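Local coordinates for protein transcription termination factor FttA (Methanosarcina mazei, PDB 2XR1) that probably terminates transcription as a dimeric, two-zinc nuclease that cuts nascent RNA where it leaves RNA polymerase and degrades it from the 5' end, at residues T407-G412 against L439-P444; R45-A48 against N52-R55; L279-I284 against G299-T304; T224-V229 against L631-T636; G354-E359 against D365-K370. All coordinates share one frame; numbering follows the deposited sequence.

Interaction 1: residues T407-G412 against L439-P444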
# COMPACT_ATOMS: atom_id res chain seq x y z
N THR B 407 32.70 -6.88 41.07
CA THR B 407 32.93 -8.20 40.48
C THR B 407 34.40 -8.60 40.49
O THR B 407 34.73 -9.75 40.73
CB THR B 407 32.49 -8.31 39.01
OG1 THR B 407 31.07 -8.14 38.88
CG2 THR B 407 32.86 -9.66 38.46
N ILE B 408 35.31 -7.66 40.21
CA ILE B 408 36.72 -8.02 40.11
C ILE B 408 37.32 -8.22 41.50
O ILE B 408 38.00 -9.21 41.77
CB ILE B 408 37.53 -6.97 39.34
CG1 ILE B 408 37.14 -6.96 37.86
CG2 ILE B 408 39.01 -7.24 39.48
CD1 ILE B 408 36.91 -8.32 37.26
N GLU B 409 37.06 -7.27 42.39
CA GLU B 409 37.64 -7.31 43.71
C GLU B 409 37.26 -8.59 44.46
O GLU B 409 37.98 -9.00 45.38
CB GLU B 409 37.22 -6.08 44.51
CG GLU B 409 38.12 -4.88 44.30
CD GLU B 409 37.82 -3.77 45.30
OE1 GLU B 409 37.88 -4.02 46.53
OE2 GLU B 409 37.52 -2.65 44.86
N ARG B 410 36.16 -9.23 44.07
CA ARG B 410 35.77 -10.50 44.68
C ARG B 410 36.11 -11.72 43.80
O ARG B 410 35.61 -12.82 44.03
CB ARG B 410 34.28 -10.47 45.06
CG ARG B 410 33.32 -10.85 43.94
CD ARG B 410 31.95 -10.20 44.11
NE ARG B 410 30.96 -10.79 43.21
CZ ARG B 410 30.00 -10.13 42.58
NH1 ARG B 410 29.89 -8.80 42.71
NH2 ARG B 410 29.15 -10.78 41.79
N GLY B 411 36.96 -11.52 42.79
CA GLY B 411 37.50 -12.63 41.99
C GLY B 411 36.67 -13.13 40.82
O GLY B 411 37.04 -14.08 40.15
N GLY B 412 35.54 -12.51 40.58
CA GLY B 412 34.71 -12.88 39.44
C GLY B 412 35.09 -12.12 38.19
O GLY B 412 35.86 -11.14 38.24
N LEU B 439 39.96 3.28 39.42
CA LEU B 439 38.58 3.24 39.90
C LEU B 439 37.92 1.90 39.57
O LEU B 439 36.91 1.55 40.15
CB LEU B 439 37.82 4.38 39.22
CG LEU B 439 36.83 5.31 39.91
CD1 LEU B 439 37.37 6.01 41.13
CD2 LEU B 439 36.40 6.34 38.84
N ILE B 440 38.45 1.18 38.59
CA ILE B 440 38.26 -0.28 38.44
C ILE B 440 39.69 -0.80 38.54
O ILE B 440 40.62 -0.04 38.26
CB ILE B 440 37.72 -0.66 37.04
CG1 ILE B 440 36.35 -0.05 36.78
CG2 ILE B 440 37.60 -2.16 36.87
CD1 ILE B 440 35.87 -0.29 35.33
N PRO B 441 39.90 -2.06 38.94
CA PRO B 441 41.30 -2.56 39.02
C PRO B 441 41.91 -2.89 37.66
O PRO B 441 41.18 -3.28 36.76
CB PRO B 441 41.18 -3.84 39.85
CG PRO B 441 39.86 -3.72 40.55
CD PRO B 441 38.96 -2.99 39.58
N GLU B 442 43.22 -2.74 37.52
CA GLU B 442 43.86 -3.04 36.23
C GLU B 442 43.71 -4.54 35.94
O GLU B 442 44.19 -5.39 36.69
CB GLU B 442 45.33 -2.59 36.17
CG GLU B 442 45.62 -1.24 36.88
CD GLU B 442 46.85 -0.50 36.35
OE1 GLU B 442 47.95 -1.11 36.31
OE2 GLU B 442 46.69 0.71 35.99
N VAL B 443 42.98 -4.82 34.87
CA VAL B 443 42.53 -6.16 34.51
C VAL B 443 42.25 -6.11 33.00
O VAL B 443 41.96 -5.03 32.47
CB VAL B 443 41.26 -6.55 35.32
CG1 VAL B 443 39.97 -6.17 34.59
CG2 VAL B 443 41.24 -7.99 35.61
N PRO B 444 42.39 -7.24 32.30
CA PRO B 444 42.23 -7.30 30.83
C PRO B 444 40.79 -7.21 30.38
O PRO B 444 39.95 -7.97 30.85
CB PRO B 444 42.79 -8.68 30.46
CG PRO B 444 42.97 -9.43 31.75
CD PRO B 444 43.05 -8.44 32.85

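Interaction 2: residues R45-A48 against N52-R55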
# COMPACT_ATOMS: atom_id res chain seq x y z
N ARG B 45 44.70 20.55 -12.53
CA ARG B 45 45.47 21.47 -11.68
C ARG B 45 44.74 22.81 -11.58
O ARG B 45 44.68 23.41 -10.52
CB ARG B 45 46.88 21.67 -12.23
N LYS B 46 44.17 23.23 -12.69
CA LYS B 46 43.50 24.52 -12.78
C LYS B 46 42.26 24.59 -11.90
O LYS B 46 41.89 25.67 -11.44
CB LYS B 46 43.15 24.82 -14.24
CG LYS B 46 44.39 24.87 -15.11
CD LYS B 46 44.11 25.26 -16.55
CE LYS B 46 45.44 25.32 -17.33
NZ LYS B 46 45.38 26.18 -18.52
N PHE B 47 41.62 23.46 -11.67
CA PHE B 47 40.49 23.41 -10.76
C PHE B 47 40.93 23.22 -9.31
O PHE B 47 40.15 23.49 -8.39
CB PHE B 47 39.56 22.27 -11.13
CG PHE B 47 38.75 22.52 -12.37
CD1 PHE B 47 39.30 22.35 -13.64
CD2 PHE B 47 37.42 22.89 -12.27
CE1 PHE B 47 38.52 22.53 -14.78
CE2 PHE B 47 36.66 23.10 -13.42
CZ PHE B 47 37.22 22.91 -14.66
N ALA B 48 42.14 22.72 -9.11
CA ALA B 48 42.70 22.59 -7.76
C ALA B 48 43.14 23.95 -7.24
O ALA B 48 43.09 24.20 -6.03
CB ALA B 48 43.88 21.61 -7.75
N ASN B 52 36.84 28.47 -6.65
CA ASN B 52 35.70 29.31 -7.03
C ASN B 52 35.02 28.98 -8.35
O ASN B 52 33.85 29.35 -8.52
CB ASN B 52 36.10 30.78 -7.05
CG ASN B 52 36.44 31.30 -5.69
OD1 ASN B 52 36.09 30.68 -4.67
ND2 ASN B 52 37.10 32.43 -5.64
N ILE B 53 35.71 28.28 -9.24
CA ILE B 53 35.14 27.93 -10.53
C ILE B 53 33.99 27.03 -10.26
O ILE B 53 32.88 27.29 -10.70
CB ILE B 53 36.13 27.20 -11.43
CG1 ILE B 53 37.32 28.11 -11.74
CG2 ILE B 53 35.46 26.77 -12.74
CD1 ILE B 53 38.52 27.37 -12.27
N ILE B 54 34.25 26.00 -9.48
CA ILE B 54 33.19 25.08 -9.12
C ILE B 54 32.09 25.84 -8.35
O ILE B 54 30.91 25.60 -8.56
CB ILE B 54 33.70 23.86 -8.38
CG1 ILE B 54 34.81 23.18 -9.17
CG2 ILE B 54 32.61 22.86 -8.25
CD1 ILE B 54 34.35 22.67 -10.53
N ARG B 55 32.48 26.78 -7.48
CA ARG B 55 31.51 27.64 -6.81
C ARG B 55 30.70 28.44 -7.82
O ARG B 55 29.47 28.33 -7.87
CB ARG B 55 32.21 28.59 -5.82

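Interaction 3: residues L279-I284 against G299-T304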
# COMPACT_ATOMS: atom_id res chain seq x y z
N LEU B 279 29.57 -5.82 9.14
CA LEU B 279 28.52 -6.55 9.82
C LEU B 279 27.81 -7.54 8.91
O LEU B 279 27.42 -8.58 9.37
CB LEU B 279 27.48 -5.60 10.42
CG LEU B 279 27.95 -4.68 11.53
CD1 LEU B 279 26.79 -3.75 11.93
CD2 LEU B 279 28.53 -5.49 12.70
N GLN B 280 27.64 -7.22 7.65
CA GLN B 280 26.98 -8.14 6.74
C GLN B 280 27.80 -9.40 6.52
O GLN B 280 27.29 -10.52 6.67
CB GLN B 280 26.66 -7.45 5.41
CG GLN B 280 25.47 -6.47 5.48
CD GLN B 280 25.21 -5.75 4.18
OE1 GLN B 280 25.91 -5.94 3.21
NE2 GLN B 280 24.18 -4.91 4.14
N LEU B 281 29.08 -9.25 6.17
CA LEU B 281 29.92 -10.43 5.93
C LEU B 281 29.96 -11.27 7.16
O LEU B 281 29.99 -12.48 7.07
CB LEU B 281 31.36 -10.06 5.55
CG LEU B 281 31.54 -9.39 4.19
CD1 LEU B 281 32.95 -8.88 3.97
CD2 LEU B 281 31.16 -10.35 3.08
N ASP B 282 29.96 -10.64 8.32
CA ASP B 282 29.97 -11.36 9.57
C ASP B 282 28.65 -12.05 9.85
O ASP B 282 28.62 -13.12 10.42
CB ASP B 282 30.28 -10.42 10.71
CG ASP B 282 30.42 -11.15 12.03
OD1 ASP B 282 31.25 -12.07 12.13
OD2 ASP B 282 29.67 -10.80 12.99
N TYR B 283 27.55 -11.43 9.47
CA TYR B 283 26.25 -12.01 9.71
C TYR B 283 26.19 -13.35 9.05
O TYR B 283 25.92 -14.36 9.72
CB TYR B 283 25.16 -11.11 9.18
CG TYR B 283 23.75 -11.67 9.22
CD1 TYR B 283 23.21 -12.21 10.38
CD2 TYR B 283 22.92 -11.58 8.09
CE1 TYR B 283 21.89 -12.67 10.41
CE2 TYR B 283 21.61 -12.04 8.12
CZ TYR B 283 21.09 -12.58 9.27
OH TYR B 283 19.78 -13.03 9.26
N ILE B 284 26.46 -13.39 7.74
CA ILE B 284 26.33 -14.63 6.99
C ILE B 284 27.40 -15.66 7.30
O ILE B 284 27.19 -16.87 7.07
CB ILE B 284 26.25 -14.40 5.48
CG1 ILE B 284 27.59 -13.93 4.90
CG2 ILE B 284 25.13 -13.41 5.16
CD1 ILE B 284 27.52 -13.49 3.45
N GLY B 299 28.71 -12.87 -2.37
CA GLY B 299 28.59 -12.17 -3.64
C GLY B 299 27.56 -11.04 -3.68
O GLY B 299 27.71 -10.08 -4.42
N MET B 300 26.51 -11.14 -2.87
CA MET B 300 25.50 -10.10 -2.82
C MET B 300 25.91 -8.94 -1.96
O MET B 300 25.34 -7.86 -2.08
CB MET B 300 24.18 -10.66 -2.31
CG MET B 300 23.51 -11.61 -3.27
SD MET B 300 23.17 -10.84 -4.88
CE MET B 300 24.36 -11.66 -5.92
N VAL B 301 26.86 -9.15 -1.05
CA VAL B 301 27.45 -8.04 -0.29
C VAL B 301 28.33 -7.25 -1.26
O VAL B 301 28.27 -6.05 -1.31
CB VAL B 301 28.26 -8.57 0.93
CG1 VAL B 301 28.91 -7.42 1.71
CG2 VAL B 301 27.36 -9.38 1.83
N ALA B 302 29.10 -7.94 -2.08
CA ALA B 302 29.88 -7.26 -3.12
C ALA B 302 29.01 -6.40 -4.04
O ALA B 302 29.33 -5.22 -4.34
CB ALA B 302 30.67 -8.26 -3.93
N LYS B 303 27.90 -6.97 -4.48
CA LYS B 303 26.99 -6.27 -5.36
C LYS B 303 26.39 -5.05 -4.68
O LYS B 303 26.21 -4.01 -5.32
CB LYS B 303 25.88 -7.20 -5.82
CG LYS B 303 25.11 -6.67 -7.02
CD LYS B 303 24.28 -7.75 -7.69
CE LYS B 303 23.87 -7.37 -9.12
NZ LYS B 303 23.35 -5.97 -9.23
N THR B 304 26.08 -5.15 -3.38
CA THR B 304 25.54 -4.03 -2.66
C THR B 304 26.57 -2.91 -2.53
O THR B 304 26.21 -1.72 -2.57
CB THR B 304 25.14 -4.41 -1.23
OG1 THR B 304 24.13 -5.41 -1.28
CG2 THR B 304 24.65 -3.23 -0.43

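Interaction 4: residues T224-V229 against L631-T636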
# COMPACT_ATOMS: atom_id res chain seq x y z
N THR B 224 11.52 -11.69 7.66
CA THR B 224 11.96 -10.57 6.88
C THR B 224 10.88 -9.51 6.87
O THR B 224 9.77 -9.75 7.30
CB THR B 224 12.21 -11.02 5.44
OG1 THR B 224 10.96 -11.34 4.83
CG2 THR B 224 13.12 -12.24 5.39
N PRO B 225 11.19 -8.32 6.38
CA PRO B 225 10.11 -7.40 6.07
C PRO B 225 9.21 -7.98 4.95
O PRO B 225 9.61 -8.94 4.27
CB PRO B 225 10.84 -6.18 5.57
CG PRO B 225 12.21 -6.30 6.11
CD PRO B 225 12.51 -7.72 6.22
N TYR B 226 8.01 -7.42 4.79
CA TYR B 226 7.11 -7.87 3.74
C TYR B 226 7.57 -7.33 2.38
O TYR B 226 6.98 -6.40 1.83
CB TYR B 226 5.65 -7.46 4.03
CG TYR B 226 5.07 -8.07 5.28
CD1 TYR B 226 4.50 -9.29 5.26
CD2 TYR B 226 5.16 -7.41 6.49
CE1 TYR B 226 4.01 -9.87 6.43
CE2 TYR B 226 4.70 -7.97 7.64
CZ TYR B 226 4.13 -9.18 7.61
OH TYR B 226 3.64 -9.71 8.75
N LEU B 227 8.63 -7.92 1.83
CA LEU B 227 9.20 -7.46 0.58
C LEU B 227 8.44 -7.97 -0.65
O LEU B 227 8.74 -7.51 -1.75
CB LEU B 227 10.66 -7.87 0.46
CG LEU B 227 11.64 -7.28 1.47
CD1 LEU B 227 13.07 -7.84 1.29
CD2 LEU B 227 11.63 -5.73 1.42
N TYR B 228 7.45 -8.86 -0.50
CA TYR B 228 6.90 -9.58 -1.66
C TYR B 228 5.57 -8.97 -2.15
O TYR B 228 4.87 -9.56 -2.96
CB TYR B 228 6.83 -11.10 -1.36
CG TYR B 228 8.18 -11.62 -0.86
CD1 TYR B 228 8.54 -11.49 0.48
CD2 TYR B 228 9.12 -12.17 -1.73
CE1 TYR B 228 9.77 -11.92 0.95
CE2 TYR B 228 10.37 -12.61 -1.27
CZ TYR B 228 10.68 -12.48 0.07
OH TYR B 228 11.89 -12.90 0.56
N VAL B 229 5.25 -7.77 -1.69
CA VAL B 229 3.96 -7.13 -1.91
C VAL B 229 3.98 -6.17 -3.05
O VAL B 229 5.02 -5.64 -3.37
CB VAL B 229 3.51 -6.29 -0.66
CG1 VAL B 229 3.22 -7.19 0.50
CG2 VAL B 229 4.53 -5.18 -0.29
N LEU B 631 2.55 3.58 13.59
CA LEU B 631 2.39 2.90 12.30
C LEU B 631 2.14 1.40 12.51
O LEU B 631 2.42 0.86 13.58
CB LEU B 631 3.61 3.12 11.42
CG LEU B 631 3.92 4.56 10.98
CD1 LEU B 631 5.19 4.61 10.15
CD2 LEU B 631 2.74 5.12 10.19
N THR B 632 1.56 0.76 11.51
CA THR B 632 1.31 -0.68 11.51
C THR B 632 1.96 -1.27 10.28
O THR B 632 1.90 -0.67 9.23
CB THR B 632 -0.22 -0.99 11.53
OG1 THR B 632 -0.75 -0.68 12.82
CG2 THR B 632 -0.54 -2.44 11.24
N ASN B 633 2.59 -2.43 10.40
CA ASN B 633 3.16 -3.06 9.20
C ASN B 633 2.07 -3.26 8.16
O ASN B 633 1.02 -3.74 8.49
CB ASN B 633 3.82 -4.40 9.53
CG ASN B 633 5.07 -4.24 10.33
OD1 ASN B 633 5.68 -3.17 10.31
ND2 ASN B 633 5.49 -5.27 11.02
N LEU B 634 2.34 -2.83 6.94
CA LEU B 634 1.48 -2.99 5.76
C LEU B 634 0.39 -1.96 5.59
O LEU B 634 -0.36 -2.08 4.65
CB LEU B 634 0.91 -4.41 5.59
CG LEU B 634 1.93 -5.53 5.38
CD1 LEU B 634 1.22 -6.84 5.35
CD2 LEU B 634 2.74 -5.31 4.10
N GLU B 635 0.34 -0.95 6.44
CA GLU B 635 -0.50 0.23 6.25
C GLU B 635 0.26 1.30 5.49
O GLU B 635 1.48 1.34 5.50
CB GLU B 635 -0.97 0.78 7.60
CG GLU B 635 -1.81 -0.25 8.39
CD GLU B 635 -2.91 0.35 9.32
OE1 GLU B 635 -2.63 1.34 10.02
OE2 GLU B 635 -4.06 -0.21 9.37
N THR B 636 -0.45 2.14 4.75
CA THR B 636 0.14 3.24 4.02
C THR B 636 -0.58 4.50 4.48
O THR B 636 -1.78 4.59 4.47
CB THR B 636 0.01 3.13 2.46
OG1 THR B 636 0.57 1.91 2.03
CG2 THR B 636 0.77 4.26 1.73

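Interaction 5: residues G354-E359 against D365-K370. With ZN (zinc ion), chain E; ZN (zinc ion), chain F.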
# COMPACT_ATOMS: atom_id res chain seq x y z
N GLY B 354 15.38 7.46 11.85
CA GLY B 354 16.18 6.25 12.13
C GLY B 354 16.27 6.17 13.66
O GLY B 354 15.40 6.71 14.37
N ASP B 355 17.31 5.50 14.15
CA ASP B 355 17.60 5.43 15.57
C ASP B 355 18.40 6.70 15.91
O ASP B 355 19.26 7.11 15.12
CB ASP B 355 18.38 4.16 15.89
CG ASP B 355 17.57 2.85 15.67
OD1 ASP B 355 16.35 3.01 15.36
OD2 ASP B 355 18.13 1.70 15.81
N TYR B 356 18.10 7.36 17.02
CA TYR B 356 18.79 8.56 17.38
C TYR B 356 18.89 8.77 18.86
O TYR B 356 18.13 8.18 19.62
CB TYR B 356 18.08 9.76 16.80
CG TYR B 356 16.70 10.05 17.30
CD1 TYR B 356 15.57 9.47 16.69
CD2 TYR B 356 16.49 10.99 18.31
CE1 TYR B 356 14.29 9.78 17.14
CE2 TYR B 356 15.23 11.32 18.76
CZ TYR B 356 14.13 10.71 18.18
OH TYR B 356 12.87 11.04 18.61
N LYS B 357 19.82 9.65 19.27
CA LYS B 357 19.94 10.07 20.65
C LYS B 357 20.09 11.58 20.76
O LYS B 357 21.13 12.15 20.42
CB LYS B 357 21.13 9.38 21.32
CG LYS B 357 21.19 9.64 22.82
CD LYS B 357 21.76 8.45 23.62
CE LYS B 357 21.91 8.69 25.14
NZ LYS B 357 20.63 8.54 25.90
N TYR B 358 19.06 12.20 21.32
CA TYR B 358 19.01 13.63 21.52
C TYR B 358 19.72 14.01 22.77
O TYR B 358 19.11 14.47 23.69
CB TYR B 358 17.56 14.10 21.57
CG TYR B 358 17.35 15.59 21.47
CD1 TYR B 358 18.08 16.35 20.58
CD2 TYR B 358 16.39 16.23 22.25
CE1 TYR B 358 17.89 17.70 20.49
CE2 TYR B 358 16.18 17.58 22.15
CZ TYR B 358 16.94 18.31 21.27
OH TYR B 358 16.78 19.64 21.12
N GLU B 359 21.03 13.80 22.81
CA GLU B 359 21.83 14.10 23.98
C GLU B 359 23.27 13.98 23.59
O GLU B 359 23.58 13.16 22.79
CB GLU B 359 21.55 13.15 25.12
CG GLU B 359 22.35 13.50 26.39
CD GLU B 359 22.39 12.36 27.42
OE1 GLU B 359 21.67 11.33 27.23
OE2 GLU B 359 23.14 12.49 28.44
N ASP B 365 27.58 13.90 18.92
CA ASP B 365 26.81 15.11 19.23
C ASP B 365 25.34 14.72 19.21
O ASP B 365 24.99 13.67 18.72
CB ASP B 365 27.07 16.21 18.21
CG ASP B 365 28.52 16.67 18.19
OD1 ASP B 365 29.03 17.22 19.22
OD2 ASP B 365 29.15 16.50 17.09
N PRO B 366 24.47 15.58 19.76
CA PRO B 366 23.06 15.24 19.80
C PRO B 366 22.45 15.12 18.44
O PRO B 366 22.92 15.77 17.53
CB PRO B 366 22.41 16.45 20.52
CG PRO B 366 23.53 17.29 21.11
CD PRO B 366 24.80 16.88 20.42
N ALA B 367 21.44 14.28 18.32
CA ALA B 367 20.65 14.18 17.12
C ALA B 367 20.23 15.59 16.72
O ALA B 367 20.03 16.44 17.60
CB ALA B 367 19.42 13.28 17.40
N VAL B 368 20.11 15.83 15.43
CA VAL B 368 19.72 17.13 14.90
C VAL B 368 18.19 17.19 14.71
O VAL B 368 17.57 16.26 14.19
CB VAL B 368 20.45 17.46 13.53
CG1 VAL B 368 19.68 18.55 12.70
CG2 VAL B 368 21.87 17.83 13.80
N ASN B 369 17.60 18.29 15.15
CA ASN B 369 16.18 18.55 14.90
C ASN B 369 15.89 19.97 14.38
O ASN B 369 14.81 20.48 14.60
CB ASN B 369 15.37 18.22 16.14
CG ASN B 369 15.68 19.09 17.30
OD1 ASN B 369 16.62 19.93 17.29
ND2 ASN B 369 14.86 18.91 18.37
N LYS B 370 16.84 20.59 13.68
CA LYS B 370 16.67 21.91 13.03
C LYS B 370 16.74 21.65 11.53
O LYS B 370 17.66 20.99 11.09
CB LYS B 370 17.80 22.83 13.41
CG LYS B 370 17.44 24.29 13.54
ZN ZN E . 20.35 0.99 15.80
ZN ZN F . 17.38 -0.22 15.37

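Interaction 1: residues T407-G412 against L439-P444
Ile408 and Pro441 pass each other in opposite directions, the branch methyl of one lying alongside the ring of the other. The Ile408 CG2 atom reaches Pro441 CG at 3.8 Å and Pro441 CB at 4.1 Å, so the methyl lies against the CB-CG side of the proline ring. With CG1 anti to the carbonyl carbon (chi1 -69°), the two branches of Ile408 divide the work: CG2 takes Pro441, while CG1 turns to Val443, where its distance to CG1 of that residue is a looser 4.4 Å. The aliphatic stem of Glu409 adds a fringe, its CG standing 4.3 Å from Pro441 CG. Contact is therefore purely apolar, one buried isoleucine set against two residues of an extended strip. After Glu409 the helix ends in the bond pattern of a Schellman motif: Gly411 N reaches Ile408 O, Gly412 N makes a weak bond to Thr407 O, and Gly411 has positive phi. Thr407 OG1 bonds Val403 O and Thr533 OG1, whereas Ile440 packs on Val404 and Leu431. Two helix-to-strand links, one leading into strand 414-417 and the other into strand 445-448, are thus set side by side in the alpha/beta fold of the beta-CASP domain, with its parallel sheet.

Interaction 2: residues R45-A48 against N52-R55
Phe47 buries more surface in this contact than any other residue, and it does so by turning its CD2-CE2 border to two successive isoleucines. Ile54 comes to the ring edge, near the plane: its CD1 lies 3.5 Å from Phe47 CD2 and 3.7 Å from Phe47 CE2. Ile53 uses another branch, bringing CG2 obliquely to 3.9 Å from Phe47 CE2. Both isoleucines cross the phenylalanine at about a right angle. In each of them CG1 stands beside the backbone N, but the chains then diverge: Ile53 runs on extended (chi2 163°), which takes its CD1 back to the other helix, 3.9 Å from Lys46 O, whereas Ile54 folds over (chi2 -61°) and drops its CD1 against the ring. The amino group of Lys46 leads off elsewhere, to Gly24 O and the carboxylate of Glu43. Beyond the two segments Phe47 also meets Val25, Ile27 and Met67, and Ile54 shares Met67, so strand 65-69 joins the same apolar cluster. Two short helices, 44-49 and 52-61, pinned together across a tight turn and laid on a beta sheet are the helical pair of a type II KH domain; in that fold the link between such helices is the place of the GXXG loop.

Interaction 3: residues L279-I284 against G299-T304
Met300 O is gripped twice by Thr304, one helical turn on, right beside Val301, the residue that meets Gln280 and Leu281 of the other helix. Thr304 OG1 donates to it at 2.8 Å, in the carbonyl plane, and Thr304 N adds the regular helix bond at 3.1 Å, so the hydroxyl of the threonine is tied back to its own helix. The setting is an antiparallel helix pair of the metallo-beta-lactamase domain: helices 270-290 and 299-306 run in nearly opposite directions, 166° between the segment axes, which approach to 10.2 Å. Val301 is the centre of the contact. Its CG1, placed anti to the backbone N (chi1 179°), comes within 3.9 Å of Leu281 CD2 and within 3.7 Å of Gln280 OE1. Leucine and valine meet at a slant, whereas the extended chain of Gln280 runs past the valine in the opposite sense, its amide oxygen lying against both methyls. Farther along, Ile284 CD1 touches Val301 CG2 more loosely at 4.4 Å.

The other end of the glutamine amide is anchored outside: Gln280 NE2 bonds Gln251 OE1, on helix 248-251, which also holds His250 of the dinuclear site. That bond fixes the rotation of the amide; the Gln280 side chain is about 14 Å from a zinc ion. Pro255 of helix 254-259 is touched by both Gln280 and Thr304, packing a third helix against the pair. The stem of the glutamine touches the valine as well: Val301 CG2 lies 4.1 Å from Gln280 CB.

Interaction 4: residues T224-V229 against L631-T636
Leu634 reaches Tyr226 because its CG lies anti to the carbonyl carbon (chi1 -62°) and its chain then continues extended to one methyl (chi2 175°), while Tyr226 likewise carries its ring beside the backbone N. The site is the connection between the two sheets of the metallo-beta-lactamase alpha-beta/beta-alpha sandwich: segment 631-636 leaves strand 627-630 of one sheet and enters strand 636-638 of the other. A type II turn makes the bend, closed by Glu635 N to Thr632 O at 3.2 Å, and Leu634 takes its third position with positive phi. From there both methyls of the leucine work. CD1 sits over the middle of the tyrosine ring, a CH-pi contact 4.0 Å from the centroid and only 7° off the normal, while CD2 lies against Tyr226 CB at 3.6 Å and meets Val229 CG1 at 4.1 Å. The two main side chains cross at about a right angle, with CD1 over the ring and CD2 at its root.

Tyr226 itself is the centre of an inverse gamma turn, and its backbone bonds Leu189 of strand 185-190. Trp183 of the second subunit meets the tyrosine ring with its plane roughly perpendicular and also packs on Leu634, while Arg185 of that subunit bonds Leu634 O; the contact is thus built into the dimer interface. The amide of Asn633 is engaged elsewhere, its ND2 bonding Glu194 OE2. What this residue gives to the tyrosine is aliphatic: Asn633 CB approaches Tyr226 CE2 obliquely, at 4.1 Å.

Interaction 5: residues G354-E359 against D365-K370
The dinuclear zinc site of the metallo-beta-lactamase fold lies at one end of this contact, where Asp355 bridges the metals through a single oxygen. Asp355 OD2 is 2.1 Å from one zinc ion and 2.3 Å from the other. The ions are otherwise held by His245, His247 and His332 in one case and Asp249, His250 and His607 in the other. The chain leaving this aspartate is tied to segment 365-370 by Ala367. Ala367 N donates to Lys357 O at 3.0 Å and nearly straight (164°), although it approaches from above the carbonyl plane. Next to this bond the Ala367 methyl packs on Tyr356 CB at 3.8 Å, touching the tyrosine ring obliquely.

Tyr358, the centre of an inverse gamma turn, starts its side chain away from the other segment, yet with CG anti to the backbone N (chi1 -167°) the ring comes back along it. Its edge meets Ala367 O, with CD1 3.6 Å from that oxygen, while Pro366 CB approaches obliquely, 4.3 Å from the same CD1. Farther out, the hydroxyl end crosses the amide of Asn369, the two planes 55° apart; Asn369 ND2 itself bonds Tyr592 O. Lys357 NZ forms a salt bridge with Glu359 OE1, its hydrogen bond weak, and also bonds Gln390 OE1.

Both segments belong to the loop between neighbouring parallel strands 348-352 and 376-380. Helix 586-594 covers it, Leu589 on Tyr356 and Tyr592 on Ala367, and backbone bonds from Lys357 and Val368 to Ala330 and Asn329 fasten it to the end of strand 323-329.

In the fold
From the N terminus, interaction 2 comes first, closing a very short turn between two helices wholly within the first KH domain, separate from everything that follows. Interaction 4 then opens at 224-229 and is completed only at 631-636, joining the two parts of the metallo-beta-lactamase domain that flank the beta-CASP region. Within that long span the other three contacts follow in series without crossing: interaction 3 pairs consecutive helices of the metallo-beta-lactamase domain, interaction 5 folds the loop carrying the bridging zinc ligand, and interaction 1 links two helix-to-strand connections of the beta-CASP domain. Interactions 1 and 2 lie on opposite sides of the chain's centre, about 58 Å between their centres.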